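Local coordinates for transferrin binding protein B (Actinobacillus suis, PDB 3PQU) that is an outer-membrane lipoprotein that binds transferrin, probably helping this porcine pathogen to acquire iron from its host, at residues R50-F56 / P142-G148; S100-S106 / S123-E129. All coordinates share one frame; numbering follows the deposited sequence.

Contact 1 of 2, residues R50-F56 / P142-G148; sequences RRNRALF and PYIFKNG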
# COMPACT_ATOMS: atom_id res chain seq x y z
N ARG A 50 -17.28 -10.43 20.81
CA ARG A 50 -18.52 -10.39 21.60
C ARG A 50 -18.71 -11.80 22.14
O ARG A 50 -18.64 -12.75 21.38
CB ARG A 50 -19.71 -10.05 20.69
CG ARG A 50 -19.88 -8.56 20.33
CD ARG A 50 -20.39 -8.36 18.90
NE ARG A 50 -21.73 -8.89 18.64
CZ ARG A 50 -22.86 -8.25 18.93
NH1 ARG A 50 -22.84 -7.06 19.52
NH2 ARG A 50 -24.02 -8.81 18.64
N ARG A 51 -18.97 -11.94 23.43
CA ARG A 51 -19.13 -13.29 24.00
C ARG A 51 -20.46 -13.91 23.60
O ARG A 51 -21.48 -13.23 23.55
CB ARG A 51 -19.03 -13.27 25.53
CG ARG A 51 -18.93 -14.67 26.15
CD ARG A 51 -18.59 -14.57 27.62
NE ARG A 51 -19.63 -13.86 28.38
CZ ARG A 51 -20.66 -14.48 28.96
NH1 ARG A 51 -20.80 -15.79 28.83
NH2 ARG A 51 -21.56 -13.78 29.64
N ASN A 52 -20.46 -15.20 23.27
CA ASN A 52 -21.71 -15.91 23.04
C ASN A 52 -22.28 -16.25 24.40
O ASN A 52 -21.71 -17.07 25.13
CB ASN A 52 -21.48 -17.21 22.24
CG ASN A 52 -22.79 -17.91 21.91
OD1 ASN A 52 -23.87 -17.44 22.28
ND2 ASN A 52 -22.71 -19.05 21.21
N ARG A 53 -23.42 -15.65 24.72
CA ARG A 53 -24.08 -15.88 26.00
C ARG A 53 -25.13 -17.01 26.01
O ARG A 53 -25.76 -17.26 27.04
CB ARG A 53 -24.67 -14.55 26.49
CG ARG A 53 -23.55 -13.48 26.62
CD ARG A 53 -24.09 -12.06 26.60
NE ARG A 53 -25.11 -11.88 27.63
CZ ARG A 53 -25.80 -10.76 27.82
NH1 ARG A 53 -25.58 -9.70 27.05
NH2 ARG A 53 -26.71 -10.72 28.77
N ALA A 54 -25.30 -17.69 24.88
CA ALA A 54 -26.32 -18.75 24.76
C ALA A 54 -26.05 -19.90 25.72
O ALA A 54 -24.90 -20.15 26.10
CB ALA A 54 -26.40 -19.26 23.32
N LEU A 55 -27.10 -20.60 26.11
CA LEU A 55 -27.00 -21.68 27.09
C LEU A 55 -26.99 -23.07 26.43
O LEU A 55 -26.73 -24.07 27.10
CB LEU A 55 -28.15 -21.60 28.09
CG LEU A 55 -28.36 -20.23 28.74
CD1 LEU A 55 -29.55 -20.26 29.67
CD2 LEU A 55 -27.11 -19.80 29.49
N PHE A 56 -27.27 -23.11 25.12
CA PHE A 56 -27.35 -24.37 24.39
C PHE A 56 -26.47 -24.33 23.17
O PHE A 56 -26.18 -23.25 22.65
CB PHE A 56 -28.80 -24.65 23.97
CG PHE A 56 -29.75 -24.76 25.12
CD1 PHE A 56 -29.97 -25.99 25.73
CD2 PHE A 56 -30.42 -23.65 25.60
CE1 PHE A 56 -30.83 -26.10 26.81
CE2 PHE A 56 -31.28 -23.75 26.67
CZ PHE A 56 -31.49 -24.98 27.28
N PRO A 142 -32.04 -21.39 20.79
CA PRO A 142 -31.05 -20.31 20.61
C PRO A 142 -29.66 -20.76 21.01
O PRO A 142 -29.43 -21.00 22.21
CB PRO A 142 -31.52 -19.22 21.59
CG PRO A 142 -32.79 -19.75 22.23
CD PRO A 142 -32.77 -21.24 22.05
N TYR A 143 -28.75 -20.88 20.06
CA TYR A 143 -27.38 -21.33 20.35
C TYR A 143 -26.35 -20.22 20.14
O TYR A 143 -25.15 -20.37 20.41
CB TYR A 143 -27.05 -22.57 19.52
CG TYR A 143 -27.01 -22.35 18.01
CD1 TYR A 143 -25.81 -22.17 17.37
CD2 TYR A 143 -28.17 -22.35 17.25
CE1 TYR A 143 -25.74 -21.99 16.01
CE2 TYR A 143 -28.11 -22.15 15.88
CZ TYR A 143 -26.89 -21.98 15.27
OH TYR A 143 -26.81 -21.79 13.91
N ILE A 144 -26.83 -19.09 19.65
CA ILE A 144 -26.00 -17.89 19.60
C ILE A 144 -26.78 -16.70 20.15
O ILE A 144 -27.91 -16.42 19.73
CB ILE A 144 -25.50 -17.59 18.17
CG1 ILE A 144 -24.60 -18.71 17.66
CG2 ILE A 144 -24.73 -16.26 18.13
CD1 ILE A 144 -23.87 -18.36 16.40
N PHE A 145 -26.19 -16.03 21.13
CA PHE A 145 -26.75 -14.81 21.66
C PHE A 145 -25.66 -13.84 22.03
O PHE A 145 -24.95 -14.06 23.01
CB PHE A 145 -27.62 -15.08 22.89
CG PHE A 145 -28.10 -13.82 23.56
CD1 PHE A 145 -28.56 -12.75 22.80
CD2 PHE A 145 -28.08 -13.69 24.94
CE1 PHE A 145 -29.00 -11.58 23.40
CE2 PHE A 145 -28.52 -12.52 25.56
CZ PHE A 145 -28.98 -11.46 24.79
N LYS A 146 -25.52 -12.78 21.23
CA LYS A 146 -24.53 -11.74 21.46
C LYS A 146 -25.26 -10.39 21.43
O LYS A 146 -26.26 -10.23 20.73
CB LYS A 146 -23.43 -11.80 20.39
CG LYS A 146 -22.67 -13.15 20.34
CD LYS A 146 -21.65 -13.17 19.18
CE LYS A 146 -20.70 -14.36 19.29
NZ LYS A 146 -19.77 -14.43 18.12
N ASN A 147 -24.76 -9.43 22.20
CA ASN A 147 -25.44 -8.14 22.30
C ASN A 147 -24.50 -7.01 22.67
O ASN A 147 -23.38 -7.26 23.12
CB ASN A 147 -26.60 -8.20 23.30
CG ASN A 147 -27.60 -7.06 23.09
OD1 ASN A 147 -27.63 -6.45 22.03
ND2 ASN A 147 -28.39 -6.77 24.11
N GLY A 148 -24.92 -5.77 22.44
CA GLY A 148 -24.06 -4.63 22.70
C GLY A 148 -23.31 -4.14 21.46
O GLY A 148 -23.79 -4.27 20.34
O HOH W 1 -17.78 -12.36 18.58
O HOH W 2 -22.24 -10.48 23.91
O HOH W 3 -23.54 -8.75 25.65
O HOH W 4 -27.73 -7.66 26.86
O HOH W 5 -29.63 -20.01 25.25

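Contact 2 of 2, residues S100-S106 / S123-E129; sequences SGLIYHS and SGYVFDE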
# COMPACT_ATOMS: atom_id res chain seq x y z
N SER A 100 -30.97 -0.02 16.29
CA SER A 100 -30.68 1.02 17.28
C SER A 100 -30.76 2.43 16.68
O SER A 100 -31.17 3.38 17.36
CB SER A 100 -29.26 0.83 17.87
OG SER A 100 -28.29 1.16 16.90
N GLY A 101 -30.35 2.56 15.42
CA GLY A 101 -30.14 3.86 14.80
C GLY A 101 -28.95 4.59 15.41
O GLY A 101 -28.82 5.81 15.27
N LEU A 102 -28.08 3.86 16.10
CA LEU A 102 -26.93 4.47 16.75
C LEU A 102 -25.63 3.98 16.11
O LEU A 102 -24.95 3.12 16.67
CB LEU A 102 -26.93 4.16 18.24
CG LEU A 102 -28.10 4.82 18.98
CD1 LEU A 102 -28.24 4.28 20.39
CD2 LEU A 102 -27.90 6.32 19.00
N ILE A 103 -25.31 4.54 14.95
CA ILE A 103 -24.14 4.14 14.16
C ILE A 103 -23.12 5.25 14.25
O ILE A 103 -23.42 6.43 13.96
CB ILE A 103 -24.49 3.92 12.68
CG1 ILE A 103 -25.69 2.98 12.52
CG2 ILE A 103 -23.29 3.41 11.93
CD1 ILE A 103 -25.46 1.59 13.04
N TYR A 104 -21.90 4.88 14.65
CA TYR A 104 -20.82 5.85 14.81
C TYR A 104 -19.54 5.38 14.14
O TYR A 104 -19.32 4.17 13.95
CB TYR A 104 -20.56 6.08 16.30
CG TYR A 104 -21.71 6.69 17.05
CD1 TYR A 104 -22.07 8.02 16.85
CD2 TYR A 104 -22.45 5.94 17.96
CE1 TYR A 104 -23.15 8.59 17.54
CE2 TYR A 104 -23.52 6.50 18.66
CZ TYR A 104 -23.86 7.83 18.45
OH TYR A 104 -24.90 8.37 19.15
N HIS A 105 -18.67 6.32 13.77
CA HIS A 105 -17.32 5.94 13.37
C HIS A 105 -16.30 7.04 13.70
O HIS A 105 -16.66 8.19 13.92
CB HIS A 105 -17.25 5.48 11.91
CG HIS A 105 -17.44 6.58 10.92
ND1 HIS A 105 -16.38 7.30 10.40
CD2 HIS A 105 -18.55 7.09 10.34
CE1 HIS A 105 -16.83 8.20 9.55
NE2 HIS A 105 -18.15 8.10 9.50
N SER A 106 -15.03 6.65 13.74
CA SER A 106 -13.98 7.48 14.28
C SER A 106 -13.69 8.73 13.45
O SER A 106 -12.96 9.60 13.90
CB SER A 106 -12.70 6.65 14.43
OG SER A 106 -12.41 5.99 13.20
N SER A 123 -8.81 5.64 9.84
CA SER A 123 -8.59 4.57 10.79
C SER A 123 -9.45 4.75 12.01
O SER A 123 -10.02 5.82 12.22
CB SER A 123 -7.12 4.50 11.23
OG SER A 123 -6.86 5.41 12.30
N GLY A 124 -9.50 3.69 12.82
CA GLY A 124 -10.13 3.70 14.14
C GLY A 124 -11.17 2.61 14.23
O GLY A 124 -10.87 1.42 14.38
N TYR A 125 -12.43 3.01 14.13
CA TYR A 125 -13.52 2.09 14.39
C TYR A 125 -14.79 2.55 13.69
O TYR A 125 -14.95 3.72 13.33
CB TYR A 125 -13.75 1.95 15.90
CG TYR A 125 -13.85 3.29 16.62
CD1 TYR A 125 -15.00 4.08 16.51
CD2 TYR A 125 -12.80 3.77 17.39
CE1 TYR A 125 -15.10 5.34 17.16
CE2 TYR A 125 -12.88 5.02 18.05
CZ TYR A 125 -14.05 5.79 17.92
OH TYR A 125 -14.14 7.01 18.55
N VAL A 126 -15.67 1.58 13.48
CA VAL A 126 -16.99 1.84 12.94
C VAL A 126 -17.89 0.83 13.63
O VAL A 126 -17.55 -0.36 13.71
CB VAL A 126 -16.98 1.69 11.41
CG1 VAL A 126 -16.19 0.44 10.99
CG2 VAL A 126 -18.39 1.69 10.85
N PHE A 127 -19.00 1.28 14.18
CA PHE A 127 -19.78 0.38 15.02
C PHE A 127 -21.22 0.79 15.25
O PHE A 127 -21.59 1.96 15.08
CB PHE A 127 -19.06 0.20 16.36
CG PHE A 127 -19.22 1.38 17.30
CD1 PHE A 127 -20.21 1.38 18.28
CD2 PHE A 127 -18.38 2.49 17.19
CE1 PHE A 127 -20.37 2.49 19.13
CE2 PHE A 127 -18.53 3.59 18.03
CZ PHE A 127 -19.52 3.59 19.01
N ASP A 128 -22.03 -0.20 15.63
CA ASP A 128 -23.40 -0.00 16.09
C ASP A 128 -23.33 -0.10 17.61
O ASP A 128 -22.82 -1.07 18.16
CB ASP A 128 -24.30 -1.10 15.49
CG ASP A 128 -25.78 -0.93 15.86
OD1 ASP A 128 -26.08 -0.44 16.96
OD2 ASP A 128 -26.65 -1.32 15.07
N GLU A 129 -23.81 0.92 18.31
CA GLU A 129 -23.70 0.93 19.77
C GLU A 129 -24.41 -0.26 20.43
O GLU A 129 -23.99 -0.73 21.48
CB GLU A 129 -24.31 2.22 20.33
CG GLU A 129 -24.33 2.29 21.83
CD GLU A 129 -24.90 3.62 22.33
OE1 GLU A 129 -24.46 4.68 21.83
OE2 GLU A 129 -25.78 3.61 23.22
O HOH W 6 -28.72 -2.28 16.32

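Contact 1 of 2, residues R50-F56 / P142-G148
The N52 side-chain amide bonds to the backbone of strand 142-146 through both ND2 and OD1. With CG anti to the backbone N (chi1 -176°), ND2 donates to Y143 O at 2.9 Å, almost straight and within the amide plane, while OD1 accepts from F145 N at 2.9 Å. The same OD1 takes A54 N at 3.0 Å from the opposite face of its plane, closing an Asx turn, so three bonds fix the amide's rotation. Beside it A54 presses CB against Y143 C at 3.3 Å, and R53 N donates to F145 O. The irregular segment 50-56 runs roughly antiparallel along the edge of strand 142-146 that faces away from its hairpin partner, 133-136, where Y143 and I144 both face V135 in a classic beta bulge. Packing stays close at R50, whose side chain the extended K146 chain crosses, bringing K146 CE 3.3 Å from R50 O. The buried R50 guanidinium bonds weakly to G148 O through NH1, which also bonds to I149 O, and NH2 bonds to Y131 O. The looser side is water-filled: the R53 guanidinium lies with one face over F145 CE2, its NH1 reaches N147 O and N147 ND2 through separate waters, and another water joins R51 O to N147 N.

Contact 2 of 2, residues S100-S106 / S123-E129
Torsions near +60° swing S106 OG (chi1 52°) and the Y125 ring (chi1 49°) between their own backbone N and carbonyl carbon, and bring S106 over one face of the Y125 ring. S106 CB sits over the ring centre, 3.8 Å from the Y125 centroid, a CH-pi contact. S106 OG meanwhile donates to S123 O at 2.6 Å and accepts from Y125 N at 3.1 Å, so one hydroxyl bridges the corner that the chain turns at G124. From there the strands run antiparallel. Y104 and F127 form a hydrogen-bonded pair; on that face F127 CE2 packs on Y104 CB at 3.6 Å, the two rings meeting obliquely. I103 and H105 pair with D128 and V126 on the other face, where I103 and V126 rest on helix 91-97. Strand 103-105 thereby forms an edge of the five-stranded antiparallel sheet of the N-lobe handle, with strand 150-157 on the far side of 121-128. Beyond the last pair, E129 N donates to L102 O, and S100 OG donates to D128 OD1 at 2.7 Å, on the syn side but 35° out of the carboxylate plane. S100 OG also accepts from L102 N, making an ST turn. S130 N and a water donate to D128 as well, and T98 OG1 is hydrogen-bonded to its OD2. These bonds tie the S100 turn, just after helix 91-97, to the end of strand 121-128, and would be expected to favour an ionised carboxylate.

Overall arrangement
Contacts 1 and 2 both belong to the N-lobe handle, and both segments of contact 2 fall between the two segments of contact 1 in sequence. Their centres lie 21 Å apart; the nearest atoms are about 3 Å apart, though the two contacts do not touch. The centre of contact 1 is about 37 Å from the centre of the chain, that of contact 2 about 25 Å, and contact 2 is more deeply buried. The five-stranded sheet connects them: segment 50-56 follows its strand 43-47, segment 142-148 leads into strand 150-157, and that strand pairs with 121-128 of contact 2. R50 links the two regions further, reaching Y131 just beyond segment 123-129 and making a weak, long ion pair with D150, whose backbone bonds to D128.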